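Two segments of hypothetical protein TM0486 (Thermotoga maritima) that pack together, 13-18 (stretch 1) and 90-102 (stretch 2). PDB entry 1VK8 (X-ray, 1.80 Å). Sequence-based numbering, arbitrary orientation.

Stretch 1, residues 13-18: MPKVTV
Stretch 2 (90-102) DYKAGGITIEEKV

The strand through Thr 17 runs antiparallel to the strand through Asp 90, with 171° between their directions. Stretch 2 then turns at Lys 92 to Gly 95, runs back alongside stretch 1 and enters the helix 98-102. The two stretches bury 468 Å² in all.

Thr 17 covers the most surface and is buried. Its backbone is extended (phi/psi -111/143) and pairs with Asp 90, Thr 17 CA to Asp 90 CA 5.4 Å. Asp 90 N donates to Thr 17 O at 2.9 Å. Both side chains lie on the same face of the sheet. Thr 17 has chi1 p (69°). Its OG1 accepts from Lys 101 NZ at 2.9 Å, while its CG2 lies 3.7 Å from Ile 98 N. A small side chain with one polar and one methyl branch suits this site. Lys 101 (m, t, p, t) reaches back from the helix, and its NZ also forms a salt bridge with Asp 90 OD2 at 3.1 Å. Asp 90 is t.

Val 16 is also buried and extended (-121/169), with chi1 m. Its CB is 3.4 Å from Asp 90 O. Its CG1 meets Tyr 91 CD2 at 3.8 Å, obliquely to the ring. Tyr 91 is t.

Lys 15 (-106/160) uses its carbonyl; the end of its side chain leads away. Ile 96 N donates to Lys 15 O at 3.0 Å. Gly 95 CA makes a CA-H...O contact with Lys 15 O at 3.3 Å.

The type II turn is closed by Gly 95 N donating to Lys 92 O at 2.9 Å. Gly 94 (92/-14) and Gly 95 (109/151) have backbone angles that call for glycine. At Gly 95 a CB would also sit 3.3 Å from Pro 14 CA.

Thr 97 caps the helix: Glu 100 N donates to Thr 97 OG1 at 3.2 Å.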

# COMPACT_ATOMS: atom_id res chain seq x y z
N MSE C 13 -6.36 14.54 -22.17
CA MSE C 13 -7.77 14.18 -21.91
C MSE C 13 -7.86 13.03 -20.88
O MSE C 13 -8.62 13.14 -19.94
CB MSE C 13 -8.51 13.85 -23.22
CG MSE C 13 -10.01 13.70 -23.09
N PRO C 14 -7.12 11.94 -21.05
CA PRO C 14 -7.17 10.84 -20.06
C PRO C 14 -6.59 11.22 -18.68
O PRO C 14 -5.46 11.69 -18.59
CB PRO C 14 -6.31 9.73 -20.70
CG PRO C 14 -6.06 10.15 -22.12
CD PRO C 14 -6.17 11.64 -22.14
N LYS C 15 -7.37 10.99 -17.62
CA LYS C 15 -6.94 11.23 -16.27
C LYS C 15 -6.67 9.91 -15.58
O LYS C 15 -7.11 8.85 -16.02
CB LYS C 15 -8.02 12.00 -15.50
CG LYS C 15 -8.12 13.45 -15.90
CD LYS C 15 -9.34 14.15 -15.32
CE LYS C 15 -9.23 15.68 -15.57
NZ LYS C 15 -10.56 16.39 -15.77
N VAL C 16 -5.90 9.98 -14.51
CA VAL C 16 -5.75 8.86 -13.59
C VAL C 16 -6.21 9.35 -12.22
O VAL C 16 -6.39 10.53 -12.04
CB VAL C 16 -4.27 8.37 -13.49
CG1 VAL C 16 -3.80 7.76 -14.80
CG2 VAL C 16 -3.31 9.49 -13.07
N THR C 17 -6.38 8.43 -11.28
CA THR C 17 -6.49 8.80 -9.87
C THR C 17 -5.24 8.30 -9.17
O THR C 17 -4.70 7.24 -9.51
CB THR C 17 -7.78 8.24 -9.19
OG1 THR C 17 -7.71 6.80 -9.07
CG2 THR C 17 -9.02 8.50 -10.01
N VAL C 18 -4.78 9.10 -8.22
CA VAL C 18 -3.59 8.81 -7.44
C VAL C 18 -3.90 9.15 -6.00
O VAL C 18 -4.17 10.30 -5.66
CB VAL C 18 -2.37 9.66 -7.91
CG1 VAL C 18 -1.13 9.32 -7.13
CG2 VAL C 18 -2.14 9.44 -9.44
N ASP C 90 -4.39 4.42 -10.09
CA ASP C 90 -5.29 3.62 -10.90
C ASP C 90 -5.11 4.13 -12.33
O ASP C 90 -5.47 5.26 -12.66
CB ASP C 90 -6.75 3.81 -10.45
CG ASP C 90 -7.70 2.83 -11.13
OD1 ASP C 90 -7.25 2.00 -11.94
OD2 ASP C 90 -8.92 2.85 -10.92
N TYR C 91 -4.49 3.32 -13.16
CA TYR C 91 -4.11 3.72 -14.49
C TYR C 91 -5.02 3.03 -15.47
O TYR C 91 -5.09 1.84 -15.49
CB TYR C 91 -2.66 3.33 -14.76
CG TYR C 91 -2.09 3.95 -16.01
CD1 TYR C 91 -2.36 3.41 -17.25
CD2 TYR C 91 -1.27 5.09 -15.93
CE1 TYR C 91 -1.85 3.99 -18.41
CE2 TYR C 91 -0.77 5.68 -17.08
CZ TYR C 91 -1.05 5.12 -18.31
OH TYR C 91 -0.53 5.66 -19.46
N LYS C 92 -5.72 3.78 -16.29
CA LYS C 92 -6.63 3.19 -17.26
C LYS C 92 -6.46 3.90 -18.59
O LYS C 92 -6.54 5.11 -18.68
CB LYS C 92 -8.09 3.31 -16.78
CG LYS C 92 -9.07 2.58 -17.69
CD LYS C 92 -10.51 2.76 -17.29
CE LYS C 92 -11.45 2.16 -18.34
NZ LYS C 92 -12.84 2.21 -17.85
N ALA C 93 -6.24 3.13 -19.65
CA ALA C 93 -6.15 3.71 -20.98
C ALA C 93 -7.46 4.41 -21.28
O ALA C 93 -8.53 3.82 -21.11
CB ALA C 93 -5.87 2.65 -22.03
N GLY C 94 -7.40 5.66 -21.70
CA GLY C 94 -8.61 6.41 -22.03
C GLY C 94 -9.14 7.21 -20.83
O GLY C 94 -10.01 8.05 -20.99
N GLY C 95 -8.64 6.91 -19.63
CA GLY C 95 -8.94 7.67 -18.44
C GLY C 95 -9.84 6.98 -17.43
O GLY C 95 -10.65 6.12 -17.78
N ILE C 96 -9.65 7.33 -16.16
CA ILE C 96 -10.52 6.94 -15.07
C ILE C 96 -10.60 8.11 -14.08
O ILE C 96 -9.62 8.86 -13.89
CB ILE C 96 -10.01 5.64 -14.37
CG1 ILE C 96 -11.03 5.10 -13.34
CG2 ILE C 96 -8.66 5.85 -13.71
CD1 ILE C 96 -12.30 4.54 -13.94
N THR C 97 -11.75 8.26 -13.44
CA THR C 97 -12.01 9.39 -12.55
C THR C 97 -12.50 8.91 -11.20
O THR C 97 -12.91 7.76 -11.06
CB THR C 97 -13.12 10.30 -13.14
OG1 THR C 97 -14.30 9.52 -13.38
CG2 THR C 97 -12.73 10.84 -14.49
N ILE C 98 -12.47 9.82 -10.23
CA ILE C 98 -13.01 9.55 -8.90
C ILE C 98 -14.48 9.14 -9.00
O ILE C 98 -14.88 8.10 -8.43
CB ILE C 98 -12.79 10.79 -7.98
CG1 ILE C 98 -11.30 10.95 -7.64
CG2 ILE C 98 -13.63 10.66 -6.72
CD1 ILE C 98 -10.94 12.27 -6.93
N GLU C 99 -15.27 9.91 -9.76
CA GLU C 99 -16.72 9.72 -9.86
C GLU C 99 -17.04 8.35 -10.42
O GLU C 99 -17.95 7.69 -9.95
CB GLU C 99 -17.35 10.82 -10.71
CG GLU C 99 -18.87 10.79 -10.81
CD GLU C 99 -19.43 11.84 -11.76
OE1 GLU C 99 -18.67 12.73 -12.22
OE2 GLU C 99 -20.65 11.78 -12.05
N GLU C 100 -16.27 7.89 -11.39
CA GLU C 100 -16.52 6.58 -12.00
C GLU C 100 -16.36 5.46 -10.97
O GLU C 100 -16.97 4.42 -11.08
CB GLU C 100 -15.58 6.31 -13.19
CG GLU C 100 -15.93 7.12 -14.42
CD GLU C 100 -14.91 7.00 -15.53
OE1 GLU C 100 -13.88 7.68 -15.48
OE2 GLU C 100 -15.14 6.22 -16.48
N LYS C 101 -15.53 5.69 -9.96
CA LYS C 101 -15.31 4.70 -8.91
C LYS C 101 -16.18 4.84 -7.65
O LYS C 101 -16.42 3.85 -6.96
CB LYS C 101 -13.84 4.74 -8.54
CG LYS C 101 -12.91 4.56 -9.72
CD LYS C 101 -11.52 5.08 -9.44
CE LYS C 101 -10.71 4.01 -8.80
NZ LYS C 101 -9.48 4.60 -8.42
N VAL C 102 -16.68 6.02 -7.33
CA VAL C 102 -17.43 6.21 -6.07
C VAL C 102 -18.88 6.66 -6.18
O VAL C 102 -19.59 6.59 -5.20
CB VAL C 102 -16.79 7.28 -5.15
CG1 VAL C 102 -15.35 6.98 -4.90
CG2 VAL C 102 -16.98 8.69 -5.72